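Local coordinates for protein TCR alpha chain (Gallus gallus, PDB 6LIR) that pairs with the TCR beta chain to form the chicken alpha-beta T-cell receptor, which probably recognises peptide antigens presented by MHC molecules, at residues K149-V154 / Y167-W172; Y118-E123 / M130-D135; S29-R34 / L44-K49. One frame throughout, in Å; residues are numbered along the deposited sequence.

Contact 1 (K149-V154 / Y167-W172); sequences KTETVV and YLSTYW
The phenol ring of Y167 carries V153 on one face: V153 CG2 stands 3.7 Å from the centroid of the Y167 ring, displaced toward its rim, in a CH-pi contact. These two side chains run alongside each other and point the same way. At the ring edge, near its plane, comes the carboxylate of E151, with E151 CD 3.8 Å from Y167 CD2 and the two flat groups turned 66° apart. E151 gets there with CG anti to its backbone N (chi1 167°) and an extended chain, so that it crosses Y167 obliquely; E151 itself is paired with S169 across the strands. Its inner methylene rests against the serine, E151 CB lying 3.4 Å from S169 OG. Both polar ends hydrogen-bond to the hydroxyl of Y136, which thereby ties the two strands together on this face.

T150, T152, L168 and T170 occupy the other face. T150 OG1 and T170 OG1 lie 3.7 Å apart, each in the crowded position between backbone N and carbonyl carbon. The hydroxyl of T150 instead hydrogen-bonds to D169 of the TCR beta chain. The main chains are clasped by two pairs of hydrogen bonds, T150 with T170 and T152 with L168. T152 N reaches L168 O at 2.8 Å nearly along the C=O axis, whereas L168 N meets T152 O from above the carbonyl plane. The arrangement is an antiparallel beta hairpin, corresponding to strands D and E of an immunoglobulin constant-type sheet, with 150-156 outermost within the chain and one face turned to the partner subunit.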
loop_
_atom_site.group_PDB
_atom_site.type_symbol
_atom_site.label_atom_id
_atom_site.label_comp_id
_atom_site.label_asym_id
_atom_site.label_seq_id
_atom_site.Cartn_x
_atom_site.Cartn_y
_atom_site.Cartn_z
ATOM N N LYS A 149 14.240 10.552 -4.329
ATOM C CA LYS A 149 14.073 10.259 -2.909
ATOM C C LYS A 149 12.647 9.802 -2.624
ATOM O O LYS A 149 11.717 10.104 -3.377
ATOM C CB LYS A 149 14.413 11.473 -2.036
ATOM C CG LYS A 149 13.236 12.402 -1.771
ATOM C CD LYS A 149 12.951 13.322 -2.955
ATOM C CE LYS A 149 12.048 14.461 -2.516
ATOM N NZ LYS A 149 11.477 15.185 -3.672
ATOM N N THR A 150 12.491 9.038 -1.542
ATOM C CA THR A 150 11.190 8.587 -1.065
ATOM C C THR A 150 11.084 8.866 0.429
ATOM O O THR A 150 12.091 8.962 1.133
ATOM C CB THR A 150 10.959 7.095 -1.346
ATOM O OG1 THR A 150 12.155 6.360 -1.074
ATOM C CG2 THR A 150 10.559 6.888 -2.804
ATOM N N GLU A 151 9.848 8.999 0.910
ATOM C CA GLU A 151 9.578 9.440 2.272
ATOM C C GLU A 151 8.585 8.496 2.931
ATOM O O GLU A 151 7.706 7.941 2.269
ATOM C CB GLU A 151 9.031 10.885 2.284
ATOM C CG GLU A 151 8.436 11.328 3.608
ATOM C CD GLU A 151 7.988 12.780 3.601
ATOM O OE1 GLU A 151 8.787 13.648 4.002
ATOM O OE2 GLU A 151 6.832 13.049 3.205
ATOM N N THR A 152 8.736 8.317 4.244
ATOM C CA THR A 152 7.813 7.508 5.025
ATOM C C THR A 152 7.732 8.069 6.439
ATOM O O THR A 152 8.493 8.959 6.823
ATOM C CB THR A 152 8.249 6.040 5.081
ATOM O OG1 THR A 152 8.873 5.677 3.845
ATOM C CG2 THR A 152 7.045 5.155 5.301
ATOM N N VAL A 153 6.780 7.536 7.207
ATOM C CA VAL A 153 6.639 7.805 8.632
ATOM C C VAL A 153 6.550 6.467 9.345
ATOM O O VAL A 153 5.825 5.568 8.903
ATOM C CB VAL A 153 5.391 8.657 8.957
ATOM C CG1 VAL A 153 5.556 9.355 10.298
ATOM C CG2 VAL A 153 5.118 9.653 7.859
ATOM N N VAL A 154 7.281 6.333 10.451
ATOM C CA VAL A 154 7.284 5.104 11.230
ATOM C C VAL A 154 7.110 5.463 12.697
ATOM O O VAL A 154 7.287 6.612 13.108
ATOM C CB VAL A 154 8.577 4.280 11.033
ATOM C CG1 VAL A 154 8.772 3.920 9.568
ATOM C CG2 VAL A 154 9.777 5.048 11.561
ATOM N N TYR A 167 9.604 10.986 10.768
ATOM C CA TYR A 167 9.663 10.915 9.320
ATOM C C TYR A 167 11.043 10.438 8.900
ATOM O O TYR A 167 12.043 10.694 9.577
ATOM C CB TYR A 167 9.388 12.285 8.696
ATOM C CG TYR A 167 7.928 12.650 8.577
ATOM C CD1 TYR A 167 7.218 13.128 9.672
ATOM C CD2 TYR A 167 7.259 12.529 7.362
ATOM C CE1 TYR A 167 5.881 13.472 9.562
ATOM C CE2 TYR A 167 5.930 12.872 7.242
ATOM C CZ TYR A 167 5.243 13.339 8.344
ATOM O OH TYR A 167 3.915 13.675 8.224
ATOM N N LEU A 168 11.093 9.765 7.753
ATOM C CA LEU A 168 12.345 9.295 7.180
ATOM C C LEU A 168 12.277 9.492 5.678
ATOM O O LEU A 168 11.267 9.164 5.051
ATOM C CB LEU A 168 12.596 7.810 7.486
ATOM C CG LEU A 168 12.443 7.284 8.913
ATOM C CD1 LEU A 168 12.466 5.758 8.920
ATOM C CD2 LEU A 168 13.534 7.844 9.808
ATOM N N SER A 169 13.350 10.026 5.112
ATOM C CA SER A 169 13.514 10.148 3.674
ATOM C C SER A 169 14.826 9.485 3.288
ATOM O O SER A 169 15.794 9.521 4.049
ATOM C CB SER A 169 13.490 11.617 3.216
ATOM O OG SER A 169 12.152 12.078 3.076
ATOM N N THR A 170 14.856 8.868 2.108
ATOM C CA THR A 170 16.074 8.215 1.650
ATOM C C THR A 170 16.246 8.409 0.153
ATOM O O THR A 170 15.276 8.562 -0.589
ATOM C CB THR A 170 16.073 6.701 1.933
ATOM O OG1 THR A 170 14.848 6.121 1.464
ATOM C CG2 THR A 170 16.238 6.417 3.417
ATOM N N TYR A 171 17.506 8.387 -0.275
ATOM C CA TYR A 171 17.870 8.335 -1.681
ATOM C C TYR A 171 19.257 7.719 -1.771
ATOM O O TYR A 171 20.063 7.840 -0.844
ATOM C CB TYR A 171 17.805 9.711 -2.370
ATOM C CG TYR A 171 18.758 10.782 -1.870
ATOM C CD1 TYR A 171 20.058 10.870 -2.356
ATOM C CD2 TYR A 171 18.339 11.737 -0.952
ATOM C CE1 TYR A 171 20.922 11.860 -1.916
ATOM C CE2 TYR A 171 19.195 12.730 -0.508
ATOM C CZ TYR A 171 20.486 12.786 -0.992
ATOM O OH TYR A 171 21.342 13.773 -0.553
ATOM N N TRP A 172 19.511 7.023 -2.875
ATOM C CA TRP A 172 20.717 6.223 -3.023
ATOM C C TRP A 172 21.302 6.435 -4.410
ATOM O O TRP A 172 20.589 6.780 -5.356
ATOM C CB TRP A 172 20.422 4.734 -2.815
ATOM C CG TRP A 172 19.493 4.201 -3.857
ATOM C CD1 TRP A 172 18.129 4.231 -3.833
ATOM C CD2 TRP A 172 19.859 3.586 -5.095
ATOM N NE1 TRP A 172 17.623 3.661 -4.975
ATOM C CE2 TRP A 172 18.665 3.255 -5.766
ATOM C CE3 TRP A 172 21.082 3.273 -5.699
ATOM C CZ2 TRP A 172 18.656 2.629 -7.010
ATOM C CZ3 TRP A 172 21.071 2.653 -6.935
ATOM C CH2 TRP A 172 19.867 2.336 -7.576
#

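Contact 2 (Y118-E123 / M130-D135); sequences YRLTSE and MCLITD
Y118 and T134 meet at about a right angle, the threonine hydroxyl approaching the edge of the phenol ring near its plane, with T134 OG1 3.8 Å from Y118 CE2. L132 lies more loosely by the ring, Y118 CD2 being 4.3 Å from L132 CD2. L120 and M130 share the sheet face of Y118 and L132 and are paired across the strands, L120 CB to M130 CB at 4.2 Å. L120 has CG beside its backbone N (chi1 -44°), and L120 CD1 comes diagonally to within 4.3 Å of L132 CB.

R119 and C131 point to the other face, where R119 makes salt bridges to D194 and E129. Four backbone hydrogen bonds join Y118 with L132 and L120 with M130; the straightest runs from L132 N to Y118 O, 2.8 Å at 175°. This antiparallel hairpin corresponds to strands A and B of a constant-type immunoglobulin sheet, with C131–C180 the domain's disulfide.

T134 OG1 donates to D135 OD2 from above the carboxylate plane, while D135 OD1 forms a salt bridge to R186 of the TCR beta chain and Y118 OH hydrogen-bonds to E133 of that chain. The face of Y118, L120 and M130 thus meets the beta chain through apolar packing, on its V140 and F124, as well as polar bonds; R186 and the T134 hydroxyl would probably keep D135 ionised.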
loop_
_atom_site.group_PDB
_atom_site.type_symbol
_atom_site.label_atom_id
_atom_site.label_comp_id
_atom_site.label_asym_id
_atom_site.label_seq_id
_atom_site.Cartn_x
_atom_site.Cartn_y
_atom_site.Cartn_z
ATOM N N TYR A 118 22.403 11.222 7.402
ATOM C CA TYR A 118 23.429 10.211 7.598
ATOM C C TYR A 118 23.690 9.482 6.292
ATOM O O TYR A 118 22.798 9.319 5.457
ATOM C CB TYR A 118 23.037 9.164 8.654
ATOM C CG TYR A 118 22.531 9.714 9.965
ATOM C CD1 TYR A 118 23.412 10.143 10.950
ATOM C CD2 TYR A 118 21.171 9.789 10.225
ATOM C CE1 TYR A 118 22.948 10.638 12.154
ATOM C CE2 TYR A 118 20.698 10.283 11.422
ATOM C CZ TYR A 118 21.588 10.706 12.383
ATOM O OH TYR A 118 21.115 11.199 13.576
ATOM N N ARG A 119 24.922 9.012 6.148
ATOM C CA ARG A 119 25.323 8.187 5.023
ATOM C C ARG A 119 25.441 6.750 5.498
ATOM O O ARG A 119 25.992 6.484 6.570
ATOM C CB ARG A 119 26.660 8.645 4.442
ATOM C CG ARG A 119 26.544 9.640 3.314
ATOM C CD ARG A 119 27.491 10.802 3.529
ATOM N NE ARG A 119 28.889 10.379 3.588
ATOM C CZ ARG A 119 29.691 10.294 2.531
ATOM N NH1 ARG A 119 29.233 10.600 1.323
ATOM N NH2 ARG A 119 30.950 9.901 2.678
ATOM N N LEU A 120 24.937 5.825 4.694
ATOM C CA LEU A 120 24.971 4.419 5.044
ATOM C C LEU A 120 25.653 3.636 3.939
ATOM O O LEU A 120 25.580 3.993 2.759
ATOM C CB LEU A 120 23.562 3.851 5.255
ATOM C CG LEU A 120 22.546 4.663 6.055
ATOM C CD1 LEU A 120 21.235 3.891 6.164
ATOM C CD2 LEU A 120 23.094 4.990 7.425
ATOM N N THR A 121 26.285 2.541 4.331
ATOM C CA THR A 121 26.871 1.617 3.382
ATOM C C THR A 121 26.344 0.223 3.683
ATOM O O THR A 121 25.849 -0.054 4.781
ATOM C CB THR A 121 28.404 1.638 3.454
ATOM O OG1 THR A 121 28.820 1.291 4.781
ATOM C CG2 THR A 121 28.936 3.029 3.108
ATOM N N SER A 122 26.451 -0.649 2.686
ATOM C CA SER A 122 25.991 -2.023 2.794
ATOM C C SER A 122 27.128 -2.965 2.443
ATOM O O SER A 122 27.847 -2.741 1.466
ATOM C CB SER A 122 24.804 -2.305 1.872
ATOM O OG SER A 122 24.789 -3.671 1.496
ATOM N N GLU A 123 27.241 -4.055 3.201
ATOM C CA GLU A 123 28.306 -5.019 2.951
ATOM C C GLU A 123 28.072 -5.780 1.655
ATOM O O GLU A 123 29.031 -6.264 1.043
ATOM C CB GLU A 123 28.422 -5.997 4.121
ATOM C CG GLU A 123 28.671 -5.332 5.465
ATOM C CD GLU A 123 30.113 -4.893 5.644
ATOM O OE1 GLU A 123 31.022 -5.661 5.261
ATOM O OE2 GLU A 123 30.334 -3.779 6.165
ATOM N N MET A 130 23.617 5.029 0.734
ATOM C CA MET A 130 22.235 5.414 0.984
ATOM C C MET A 130 22.209 6.618 1.913
ATOM O O MET A 130 22.864 6.623 2.962
ATOM C CB MET A 130 21.450 4.253 1.601
ATOM C CG MET A 130 20.014 4.587 1.995
ATOM S SD MET A 130 18.886 4.718 0.595
ATOM C CE MET A 130 18.796 3.006 0.070
ATOM N N CYS A 131 21.460 7.636 1.528
ATOM C CA CYS A 131 21.332 8.844 2.328
ATOM C C CYS A 131 20.056 8.776 3.150
ATOM O O CYS A 131 18.970 8.592 2.599
ATOM C CB CYS A 131 21.352 10.089 1.444
ATOM S SG CYS A 131 21.484 11.690 2.285
ATOM N N LEU A 132 20.187 8.940 4.460
ATOM C CA LEU A 132 19.049 8.871 5.364
ATOM C C LEU A 132 18.839 10.216 6.053
ATOM O O LEU A 132 19.726 10.702 6.761
ATOM C CB LEU A 132 19.275 7.765 6.391
ATOM C CG LEU A 132 18.223 7.590 7.488
ATOM C CD1 LEU A 132 16.864 7.130 6.949
ATOM C CD2 LEU A 132 18.720 6.643 8.576
ATOM N N ILE A 133 17.657 10.800 5.862
ATOM C CA ILE A 133 17.231 12.005 6.566
ATOM C C ILE A 133 16.137 11.624 7.554
ATOM O O ILE A 133 15.115 11.047 7.161
ATOM C CB ILE A 133 16.746 13.092 5.588
ATOM C CG1 ILE A 133 17.789 13.342 4.498
ATOM C CG2 ILE A 133 16.443 14.380 6.339
ATOM C CD1 ILE A 133 17.503 12.614 3.193
ATOM N N THR A 134 16.332 11.965 8.827
ATOM C CA THR A 134 15.425 11.530 9.881
ATOM C C THR A 134 14.921 12.706 10.707
ATOM O O THR A 134 15.488 13.801 10.687
ATOM C CB THR A 134 16.099 10.529 10.834
ATOM O OG1 THR A 134 17.019 11.224 11.686
ATOM C CG2 THR A 134 16.853 9.477 10.063
ATOM N N ASP A 135 13.857 12.426 11.469
ATOM C CA ASP A 135 13.345 13.301 12.530
ATOM C C ASP A 135 13.213 14.758 12.088
ATOM O O ASP A 135 13.550 15.692 12.822
ATOM C CB ASP A 135 14.217 13.178 13.777
ATOM C CG ASP A 135 14.472 11.731 14.157
ATOM O OD1 ASP A 135 13.502 11.035 14.522
ATOM O OD2 ASP A 135 15.636 11.283 14.066
#

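Contact 3 (S29-R34 / L44-K49); sequences SIQWYR and LVSAVK
L44 lies in the second strand of an immunoglobulin V-set hairpin, conventionally strands C and C', and sets its isobutyl group against W32 O and R34 of the first. L44 N gives its hydrogen to W32 O at 2.9 Å, and L44 CB lies 3.4 Å from the same W32 O. The two methyls then divide: L44 CD1 faces R34 CB at 3.8 Å, while L44 CD2 touches R34 CG at 3.8 Å, crossing the extended arginine chain at about a right angle. An alanine here would lose both methyl contacts and would probably leave the aliphatic part of R34 less firmly held.

What fixes R34 lies one shell further out, in its salt bridge to D81 and hydrogen bond to Y85. W32 turns to the face it shares with I30, V45 and A47, where its side chain packs on C87, of the C20–C87 disulfide, and W32 NE1 hydrogen-bonds to S70. Paired backbone bonds hold I30 to A47, and W32 N binds V45 O.

The opposite face meets the TCR beta chain. There Q31 CG rests 3.6 Å from S46 CB, and S46 OG, anti to its backbone N (chi1 162°), hydrogen-bonds to OD1 of N96 of that chain.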
loop_
_atom_site.group_PDB
_atom_site.type_symbol
_atom_site.label_atom_id
_atom_site.label_comp_id
_atom_site.label_asym_id
_atom_site.label_seq_id
_atom_site.Cartn_x
_atom_site.Cartn_y
_atom_site.Cartn_z
ATOM N N SER A 29 -28.888 2.596 -0.641
ATOM C CA SER A 29 -28.026 2.348 0.501
ATOM C C SER A 29 -26.634 2.848 0.157
ATOM O O SER A 29 -26.239 2.883 -1.012
ATOM C CB SER A 29 -27.986 0.862 0.876
ATOM O OG SER A 29 -27.273 0.116 -0.093
ATOM N N ILE A 30 -25.904 3.258 1.186
ATOM C CA ILE A 30 -24.564 3.800 1.026
ATOM C C ILE A 30 -23.633 3.027 1.944
ATOM O O ILE A 30 -23.955 2.801 3.116
ATOM C CB ILE A 30 -24.516 5.308 1.342
ATOM C CG1 ILE A 30 -25.269 6.098 0.268
ATOM C CG2 ILE A 30 -23.084 5.793 1.438
ATOM C CD1 ILE A 30 -25.572 7.524 0.659
ATOM N N GLN A 31 -22.478 2.640 1.418
ATOM C CA GLN A 31 -21.470 1.935 2.185
ATOM C C GLN A 31 -20.144 2.647 2.007
ATOM O O GLN A 31 -19.902 3.306 0.991
ATOM C CB GLN A 31 -21.318 0.472 1.744
ATOM C CG GLN A 31 -22.540 -0.387 1.986
ATOM C CD GLN A 31 -22.650 -1.524 0.990
ATOM O OE1 GLN A 31 -23.694 -1.714 0.367
ATOM N NE2 GLN A 31 -21.572 -2.286 0.833
ATOM N N TRP A 32 -19.272 2.478 2.991
ATOM C CA TRP A 32 -17.941 3.045 2.935
ATOM C C TRP A 32 -16.944 1.952 3.270
ATOM O O TRP A 32 -17.189 1.119 4.151
ATOM C CB TRP A 32 -17.781 4.216 3.906
ATOM C CG TRP A 32 -18.326 5.510 3.393
ATOM C CD1 TRP A 32 -19.630 5.913 3.406
ATOM C CD2 TRP A 32 -17.582 6.577 2.793
ATOM N NE1 TRP A 32 -19.745 7.168 2.854
ATOM C CE2 TRP A 32 -18.501 7.599 2.472
ATOM C CE3 TRP A 32 -16.227 6.772 2.505
ATOM C CZ2 TRP A 32 -18.111 8.796 1.876
ATOM C CZ3 TRP A 32 -15.839 7.963 1.910
ATOM C CH2 TRP A 32 -16.779 8.960 1.602
ATOM N N TYR A 33 -15.826 1.966 2.555
ATOM C CA TYR A 33 -14.750 1.008 2.731
ATOM C C TYR A 33 -13.445 1.778 2.840
ATOM O O TYR A 33 -13.350 2.941 2.436
ATOM C CB TYR A 33 -14.666 0.017 1.556
ATOM C CG TYR A 33 -15.854 -0.910 1.404
ATOM C CD1 TYR A 33 -17.054 -0.458 0.867
ATOM C CD2 TYR A 33 -15.762 -2.245 1.776
ATOM C CE1 TYR A 33 -18.138 -1.309 0.723
ATOM C CE2 TYR A 33 -16.838 -3.103 1.636
ATOM C CZ TYR A 33 -18.023 -2.632 1.108
ATOM O OH TYR A 33 -19.092 -3.489 0.972
ATOM N N ARG A 34 -12.431 1.121 3.391
ATOM C CA ARG A 34 -11.099 1.696 3.407
ATOM C C ARG A 34 -10.094 0.613 3.055
ATOM O O ARG A 34 -10.231 -0.544 3.467
ATOM C CB ARG A 34 -10.775 2.362 4.754
ATOM C CG ARG A 34 -10.358 1.446 5.880
ATOM C CD ARG A 34 -9.868 2.285 7.049
ATOM N NE ARG A 34 -9.707 1.500 8.267
ATOM C CZ ARG A 34 -9.339 2.012 9.437
ATOM N NH1 ARG A 34 -9.098 3.315 9.549
ATOM N NH2 ARG A 34 -9.220 1.224 10.496
ATOM N N LEU A 44 -16.503 -0.522 6.465
ATOM C CA LEU A 44 -16.531 0.353 7.632
ATOM C C LEU A 44 -17.931 0.569 8.182
ATOM O O LEU A 44 -18.166 0.349 9.376
ATOM C CB LEU A 44 -15.915 1.718 7.291
ATOM C CG LEU A 44 -14.460 1.778 6.828
ATOM C CD1 LEU A 44 -14.067 3.220 6.542
ATOM C CD2 LEU A 44 -13.537 1.155 7.861
ATOM N N VAL A 45 -18.879 0.993 7.345
ATOM C CA VAL A 45 -20.222 1.316 7.811
ATOM C C VAL A 45 -21.163 1.310 6.613
ATOM O O VAL A 45 -20.745 1.512 5.471
ATOM C CB VAL A 45 -20.225 2.684 8.545
ATOM C CG1 VAL A 45 -19.914 3.813 7.576
ATOM C CG2 VAL A 45 -21.543 2.926 9.272
ATOM N N SER A 46 -22.448 1.106 6.881
ATOM C CA SER A 46 -23.481 1.168 5.860
ATOM C C SER A 46 -24.714 1.841 6.441
ATOM O O SER A 46 -25.069 1.599 7.598
ATOM C CB SER A 46 -23.852 -0.223 5.343
ATOM O OG SER A 46 -25.108 -0.185 4.693
ATOM N N ALA A 47 -25.372 2.669 5.631
ATOM C CA ALA A 47 -26.583 3.349 6.067
ATOM C C ALA A 47 -27.505 3.567 4.877
ATOM O O ALA A 47 -27.075 3.587 3.722
ATOM C CB ALA A 47 -26.276 4.691 6.739
ATOM N N VAL A 48 -28.793 3.727 5.180
ATOM C CA VAL A 48 -29.780 4.080 4.174
ATOM C C VAL A 48 -30.213 5.541 4.270
ATOM O O VAL A 48 -30.633 6.116 3.258
ATOM C CB VAL A 48 -31.006 3.141 4.238
ATOM C CG1 VAL A 48 -30.573 1.688 4.082
ATOM C CG2 VAL A 48 -31.774 3.338 5.539
ATOM N N LYS A 49 -30.135 6.154 5.450
ATOM C CA LYS A 49 -30.499 7.556 5.619
ATOM C C LYS A 49 -29.917 8.066 6.931
ATOM O O LYS A 49 -29.411 7.297 7.752
ATOM C CB LYS A 49 -32.020 7.746 5.589
ATOM C CG LYS A 49 -32.740 7.148 6.786
ATOM C CD LYS A 49 -34.217 7.523 6.779
ATOM C CE LYS A 49 -34.806 7.486 8.180
ATOM N NZ LYS A 49 -36.085 8.244 8.252
#

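How the contacts relate
From the N terminus, contact 3 comes first, closing a hairpin in the variable domain with nine residues between 29-34 and 44-49. Contact 2 follows, closing a six-residue connection, and contact 1 comes last, with twelve residues between its segments. The three are in series: none nests in or crosses another. Contacts 1 and 2, with centres about 10 Å apart, share the four-stranded sheet of the second domain, where strands 128-134 and 164-174 are neighbours; probable backbone hydrogen bonds, such as C131 N to Y171 O at 2.8 Å, join them. Contact 3 lies across the chain's centre, with centres about 35 Å from contact 1 and 44 Å from contact 2.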